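Local coordinates for protein exosome complex exonuclease RRP46 homolog (PDB 3HKM) that binds double-stranded DNA and single-stranded RNA, shows hydrolytic DNase and phosphorolytic RNase activities in vitro, and is probably a component of the exosome core, at residues A[81-84]-A[85-89]; A[218-221]-A[222-226]. One frame throughout, in Å; residues are numbered along the deposited sequence.

Both contacts show how one rule, the bonding of a carbonyl to an amide four residues on, takes different local forms in the RNase PH fold. Contact 1 lies in helix 77-91, which connects strands 61-67 and 100-110 of the mixed sheet; contact 2 lies in the C-terminal helix 205-229, packed against strand 138-145 of the antiparallel sheet. Their centres are 20 Å apart, on opposite sides of the chain's centre, and their nearest atoms stay about 9 Å apart. Helix 115-130 relates them indirectly, since it receives Leu84 and Leu88 of contact 1 and Met226 of contact 2. In contact 1 side chains also bond to the backbone of the turn, whereas the bonds between the segments of contact 2 are all backbone to backbone.

Contact 1. Residues A[81-84]-A[85-89]; sequences EMTL and KRTLQ
Thr83 and Thr87 stand one turn apart in helix 77-91, and the carbonyl of the first is gripped twice by the second. Thr87 N gives the helical bond to Thr83 O at 2.9 Å, while Thr87 OG1 donates to Thr83 O from above the carbonyl plane at 2.8 Å. The hydroxyl can fold back because it sits beside its own backbone N (chi1 -53°). Arg86 NH1 adds a weak third bond to Thr83 O, bent to 121° at the hydrogen. Around these, Lys85 N to Glu81 O, Arg86 N to Met82 O and Leu88 N to Leu84 O continue the helical pattern.

Packing contacts accompany the hydrogen bonds. A bend at chi3 (66°) turns the Arg86 guanidinium back toward Thr83, with Thr83 CG2 meeting it obliquely, and the Met82 thioether lies against Arg86 CD. Were Arg86 replaced by an alanine, Met82 SD would probably lose the methylene it lies against, the Thr83 methyl its guanidinium neighbour, and Thr83 O its weak third donor. Leu84 and Leu88 lie side by side, Leu84 CD1 being 4.1 Å from Leu88 CG.

In the beta-alpha-beta unit, this leucine pair faces inward: Leu84 touches Val64, Trp66 and Leu106 on the two strands, and both leucines reach helix 115-130, at Ile120, Cys123 and Leu127.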
ATOM      1  N   GLU A  81      -7.116  -7.223   1.107  1.00 25.58           N
ATOM      2  CA  GLU A  81      -6.289  -8.103   1.926  1.00 25.68           C
ATOM      3  C   GLU A  81      -5.457  -8.995   1.022  1.00 26.72           C
ATOM      4  O   GLU A  81      -4.267  -9.225   1.282  1.00 24.87           O
ATOM      5  CB  GLU A  81      -7.171  -8.961   2.840  1.00 23.50           C
ATOM      6  CG  GLU A  81      -6.421  -9.999   3.664  1.00 25.88           C
ATOM      7  CD  GLU A  81      -7.341 -10.814   4.573  1.00 25.27           C
ATOM      8  OE1 GLU A  81      -7.046 -10.929   5.782  1.00 23.55           O
ATOM      9  OE2 GLU A  81      -8.368 -11.326   4.084  1.00 25.48           O
ATOM     10  N   MET A  82      -6.101  -9.477  -0.045  1.00 25.71           N
ATOM     11  CA  MET A  82      -5.490 -10.363  -1.032  1.00 25.53           C
ATOM     12  C   MET A  82      -4.417  -9.644  -1.845  1.00 24.99           C
ATOM     13  O   MET A  82      -3.293 -10.124  -1.967  1.00 25.20           O
ATOM     14  CB  MET A  82      -6.572 -10.935  -1.958  1.00 27.68           C
ATOM     15  CG  MET A  82      -6.137 -12.113  -2.824  1.00 30.06           C
ATOM     16  SD  MET A  82      -5.142 -11.667  -4.277  1.00 43.83           S
ATOM     17  CE  MET A  82      -6.264 -10.564  -5.146  1.00 31.99           C
ATOM     18  N   THR A  83      -4.765  -8.486  -2.396  1.00 25.26           N
ATOM     19  CA  THR A  83      -3.813  -7.724  -3.189  1.00 25.00           C
ATOM     20  C   THR A  83      -2.581  -7.384  -2.361  1.00 23.24           C
ATOM     21  O   THR A  83      -1.450  -7.571  -2.811  1.00 24.45           O
ATOM     22  CB  THR A  83      -4.442  -6.434  -3.756  1.00 25.40           C
ATOM     23  OG1 THR A  83      -5.681  -6.751  -4.403  1.00 25.45           O
ATOM     24  CG2 THR A  83      -3.504  -5.784  -4.761  1.00 23.73           C
ATOM     25  N   LEU A  84      -2.816  -6.899  -1.143  1.00 22.18           N
ATOM     26  CA  LEU A  84      -1.758  -6.563  -0.188  1.00 20.48           C
ATOM     27  C   LEU A  84      -0.803  -7.737   0.064  1.00 21.31           C
ATOM     28  O   LEU A  84       0.415  -7.562   0.060  1.00 20.83           O
ATOM     29  CB  LEU A  84      -2.381  -6.070   1.123  1.00 19.84           C
ATOM     30  CG  LEU A  84      -1.496  -5.487   2.229  1.00 18.49           C
ATOM     31  CD1 LEU A  84      -0.601  -4.366   1.712  1.00 16.17           C
ATOM     32  CD2 LEU A  84      -2.377  -4.992   3.364  1.00 18.60           C
ATOM     33  N   LYS A  85      -1.354  -8.937   0.256  1.00 23.78           N
ATOM     34  CA  LYS A  85      -0.545 -10.142   0.471  1.00 22.05           C
ATOM     35  C   LYS A  85       0.296 -10.475  -0.774  1.00 21.52           C
ATOM     36  O   LYS A  85       1.464 -10.828  -0.661  1.00 24.13           O
ATOM     37  CB  LYS A  85      -1.441 -11.331   0.873  1.00 24.87           C
ATOM     38  CG  LYS A  85      -0.772 -12.431   1.744  1.00 23.52           C
ATOM     39  CD  LYS A  85      -1.720 -13.631   1.947  1.00 24.82           C
ATOM     40  CE  LYS A  85      -1.298 -14.583   3.087  1.00 25.72           C
ATOM     41  NZ  LYS A  85      -2.002 -14.362   4.396  1.00 18.45           N
ATOM     42  N   ARG A  86      -0.302 -10.353  -1.955  1.00 22.79           N
ATOM     43  CA  ARG A  86       0.414 -10.535  -3.219  1.00 23.56           C
ATOM     44  C   ARG A  86       1.574  -9.571  -3.330  1.00 21.47           C
ATOM     45  O   ARG A  86       2.674  -9.949  -3.724  1.00 20.33           O
ATOM     46  CB  ARG A  86      -0.515 -10.272  -4.407  1.00 25.93           C
ATOM     47  CG  ARG A  86      -1.257 -11.475  -4.974  1.00 27.40           C
ATOM     48  CD  ARG A  86      -2.539 -11.021  -5.701  1.00 28.36           C
ATOM     49  NE  ARG A  86      -2.308 -10.219  -6.912  1.00 33.20           N
ATOM     50  CZ  ARG A  86      -2.084  -8.902  -6.939  1.00 29.39           C
ATOM     51  NH1 ARG A  86      -2.038  -8.194  -5.817  1.00 28.49           N
ATOM     52  NH2 ARG A  86      -1.898  -8.280  -8.097  1.00 28.83           N
ATOM     53  N   THR A  87       1.299  -8.312  -3.009  1.00 22.21           N
ATOM     54  CA  THR A  87       2.261  -7.223  -3.149  1.00 20.70           C
ATOM     55  C   THR A  87       3.426  -7.360  -2.174  1.00 22.00           C
ATOM     56  O   THR A  87       4.584  -7.157  -2.542  1.00 21.84           O
ATOM     57  CB  THR A  87       1.590  -5.857  -2.888  1.00 21.56           C
ATOM     58  OG1 THR A  87       0.424  -5.719  -3.710  1.00 20.73           O
ATOM     59  CG2 THR A  87       2.557  -4.730  -3.189  1.00 20.75           C
ATOM     60  N   LEU A  88       3.114  -7.701  -0.927  1.00 20.11           N
ATOM     61  CA  LEU A  88       4.131  -7.811   0.101  1.00 20.15           C
ATOM     62  C   LEU A  88       5.023  -9.021  -0.127  1.00 21.54           C
ATOM     63  O   LEU A  88       6.241  -8.904  -0.083  1.00 20.70           O
ATOM     64  CB  LEU A  88       3.500  -7.877   1.486  1.00 20.68           C
ATOM     65  CG  LEU A  88       2.869  -6.596   2.016  1.00 18.97           C
ATOM     66  CD1 LEU A  88       2.633  -6.763   3.486  1.00 16.92           C
ATOM     67  CD2 LEU A  88       3.763  -5.395   1.757  1.00 18.25           C
ATOM     68  N   GLN A  89       4.413 -10.180  -0.363  1.00 20.92           N
ATOM     69  CA  GLN A  89       5.170 -11.387  -0.674  1.00 21.63           C
ATOM     70  C   GLN A  89       6.101 -11.116  -1.855  1.00 22.99           C
ATOM     71  O   GLN A  89       7.221 -11.632  -1.924  1.00 23.27           O
ATOM     72  CB  GLN A  89       4.220 -12.556  -0.975  1.00 21.99           C
ATOM     73  CG  GLN A  89       3.429 -13.018   0.241  1.00 21.23           C
ATOM     74  CD  GLN A  89       2.458 -14.143  -0.057  1.00 23.55           C
ATOM     75  OE1 GLN A  89       1.923 -14.251  -1.161  1.00 24.52           O
ATOM     76  NE2 GLN A  89       2.215 -14.986   0.939  1.00 24.03           N
TER

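Contact 2. Residues A[218-221]-A[222-226]; sequences ASSR and ISDFM
Ser219 and Ser223 are joined one turn apart in the C-terminal helix 205-229 of this RNase PH fold. Ser223 N donates to Ser219 O at 3.1 Å, in the carbonyl plane and with an angle of 160° at the hydrogen. The same oxygen takes a second, weak bond from Ile222 N, whose angle falls to 126°; paired i+3 and i+4 donors of this sort give the carbonyl a bifurcated acceptor role. Two residues further along, Phe225 N reaches Arg221 O in a weak bond of 3.3 Å.

Side chains add little direct bonding between the two segments, and most of them serve other parts of the fold. Ser219 OG bonds back to Leu216 O, and Ser223 OG makes a weak hydrogen bond to Asn173 OD1. Ile222 rests on Val139 and Ile141 of strand 138-145, as well as on Leu14, so this flank of the helix is seated on the antiparallel sheet. Phe225 has CG anti to its amide nitrogen (chi1 -177°), which carries the ring away from the preceding turn; there it meets Phe17 edge to face and also meets the ring of Trp33.

Nonpolar atoms fill in beside the carbonyls. Phe225 CB approaches Arg221 O to 3.6 Å, on the same oxygen that receives its weak amide bond. Similarly, the branched carbon of Ile222 closes on the carbonyl that accepts both amides, Ile222 CB lying 3.4 Å from Ser219 O.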
ATOM      1  N   ALA A 218       5.573  10.840  -9.908  1.00 23.13           N
ATOM      2  CA  ALA A 218       5.109  11.337  -8.614  1.00 24.07           C
ATOM      3  C   ALA A 218       5.631  10.485  -7.464  1.00 22.09           C
ATOM      4  O   ALA A 218       5.861  10.986  -6.365  1.00 21.48           O
ATOM      5  CB  ALA A 218       3.586  11.368  -8.580  1.00 21.42           C
ATOM      6  N   SER A 219       5.807   9.194  -7.727  1.00 23.47           N
ATOM      7  CA  SER A 219       6.120   8.218  -6.682  1.00 22.80           C
ATOM      8  C   SER A 219       7.408   8.518  -5.904  1.00 22.99           C
ATOM      9  O   SER A 219       7.496   8.229  -4.709  1.00 19.41           O
ATOM     10  CB  SER A 219       6.127   6.784  -7.244  1.00 23.31           C
ATOM     11  OG  SER A 219       7.054   6.616  -8.304  1.00 24.51           O
ATOM     12  N   SER A 220       8.392   9.107  -6.583  1.00 23.98           N
ATOM     13  CA  SER A 220       9.660   9.477  -5.951  1.00 22.03           C
ATOM     14  C   SER A 220       9.450  10.330  -4.708  1.00 21.15           C
ATOM     15  O   SER A 220      10.292  10.349  -3.820  1.00 22.64           O
ATOM     16  CB  SER A 220      10.560  10.235  -6.938  1.00 23.30           C
ATOM     17  OG  SER A 220      10.090  11.560  -7.130  1.00 23.32           O
ATOM     18  N   ARG A 221       8.331  11.047  -4.648  1.00 22.10           N
ATOM     19  CA  ARG A 221       7.999  11.825  -3.455  1.00 23.30           C
ATOM     20  C   ARG A 221       7.752  10.900  -2.258  1.00 21.63           C
ATOM     21  O   ARG A 221       8.183  11.190  -1.141  1.00 19.99           O
ATOM     22  CB  ARG A 221       6.777  12.724  -3.699  1.00 21.48           C
ATOM     23  CG  ARG A 221       7.107  14.032  -4.410  1.00 24.40           C
ATOM     24  CD  ARG A 221       5.918  14.991  -4.437  1.00 23.24           C
ATOM     25  NE  ARG A 221       6.175  16.171  -5.264  1.00 27.28           N
ATOM     26  CZ  ARG A 221       6.614  17.342  -4.801  1.00 27.01           C
ATOM     27  NH1 ARG A 221       6.850  17.504  -3.507  1.00 26.08           N
ATOM     28  NH2 ARG A 221       6.823  18.357  -5.633  1.00 27.97           N
ATOM     29  N   ILE A 222       7.067   9.785  -2.503  1.00 19.17           N
ATOM     30  CA  ILE A 222       6.766   8.825  -1.446  1.00 18.34           C
ATOM     31  C   ILE A 222       8.005   8.046  -0.987  1.00 18.87           C
ATOM     32  O   ILE A 222       8.202   7.828   0.211  1.00 17.91           O
ATOM     33  CB  ILE A 222       5.681   7.820  -1.872  1.00 17.94           C
ATOM     34  CG1 ILE A 222       4.365   8.530  -2.195  1.00 18.80           C
ATOM     35  CG2 ILE A 222       5.451   6.794  -0.776  1.00 16.75           C
ATOM     36  CD1 ILE A 222       3.349   7.614  -2.838  1.00 15.05           C
ATOM     37  N   SER A 223       8.836   7.620  -1.935  1.00 20.41           N
ATOM     38  CA  SER A 223      10.053   6.880  -1.588  1.00 20.54           C
ATOM     39  C   SER A 223      11.149   7.771  -0.971  1.00 19.75           C
ATOM     40  O   SER A 223      11.923   7.305  -0.136  1.00 21.02           O
ATOM     41  CB  SER A 223      10.577   6.063  -2.779  1.00 20.70           C
ATOM     42  OG  SER A 223      10.962   6.897  -3.859  1.00 20.06           O
ATOM     43  N   ASP A 224      11.206   9.043  -1.367  1.00 20.31           N
ATOM     44  CA  ASP A 224      12.126  10.004  -0.750  1.00 20.66           C
ATOM     45  C   ASP A 224      11.760  10.189   0.726  1.00 21.10           C
ATOM     46  O   ASP A 224      12.618  10.453   1.562  1.00 23.10           O
ATOM     47  CB  ASP A 224      12.074  11.371  -1.453  1.00 21.63           C
ATOM     48  CG  ASP A 224      12.695  11.364  -2.857  1.00 24.80           C
ATOM     49  OD1 ASP A 224      13.323  10.358  -3.262  1.00 24.42           O
ATOM     50  OD2 ASP A 224      12.550  12.393  -3.561  1.00 23.96           O
ATOM     51  N   PHE A 225      10.469  10.064   1.027  1.00 21.48           N
ATOM     52  CA  PHE A 225       9.947  10.113   2.393  1.00 20.87           C
ATOM     53  C   PHE A 225      10.392   8.865   3.172  1.00 22.49           C
ATOM     54  O   PHE A 225      10.943   8.963   4.281  1.00 21.82           O
ATOM     55  CB  PHE A 225       8.414  10.208   2.334  1.00 20.84           C
ATOM     56  CG  PHE A 225       7.736  10.330   3.681  1.00 21.78           C
ATOM     57  CD1 PHE A 225       7.931  11.445   4.481  1.00 21.45           C
ATOM     58  CD2 PHE A 225       6.861   9.349   4.118  1.00 22.33           C
ATOM     59  CE1 PHE A 225       7.293  11.566   5.705  1.00 21.61           C
ATOM     60  CE2 PHE A 225       6.218   9.462   5.343  1.00 21.31           C
ATOM     61  CZ  PHE A 225       6.440  10.571   6.141  1.00 20.99           C
ATOM     62  N   MET A 226      10.148   7.696   2.581  1.00 20.09           N
ATOM     63  CA  MET A 226      10.623   6.429   3.127  1.00 20.39           C
ATOM     64  C   MET A 226      12.144   6.399   3.305  1.00 21.50           C
ATOM     65  O   MET A 226      12.644   5.912   4.318  1.00 22.61           O
ATOM     66  CB  MET A 226      10.198   5.261   2.234  1.00 18.59           C
ATOM     67  CG  MET A 226       8.695   4.998   2.200  1.00 19.79           C
ATOM     68  SD  MET A 226       8.222   3.652   1.086  1.00 19.33           S
ATOM     69  CE  MET A 226       6.447   3.663   1.271  1.00 17.73           C
TER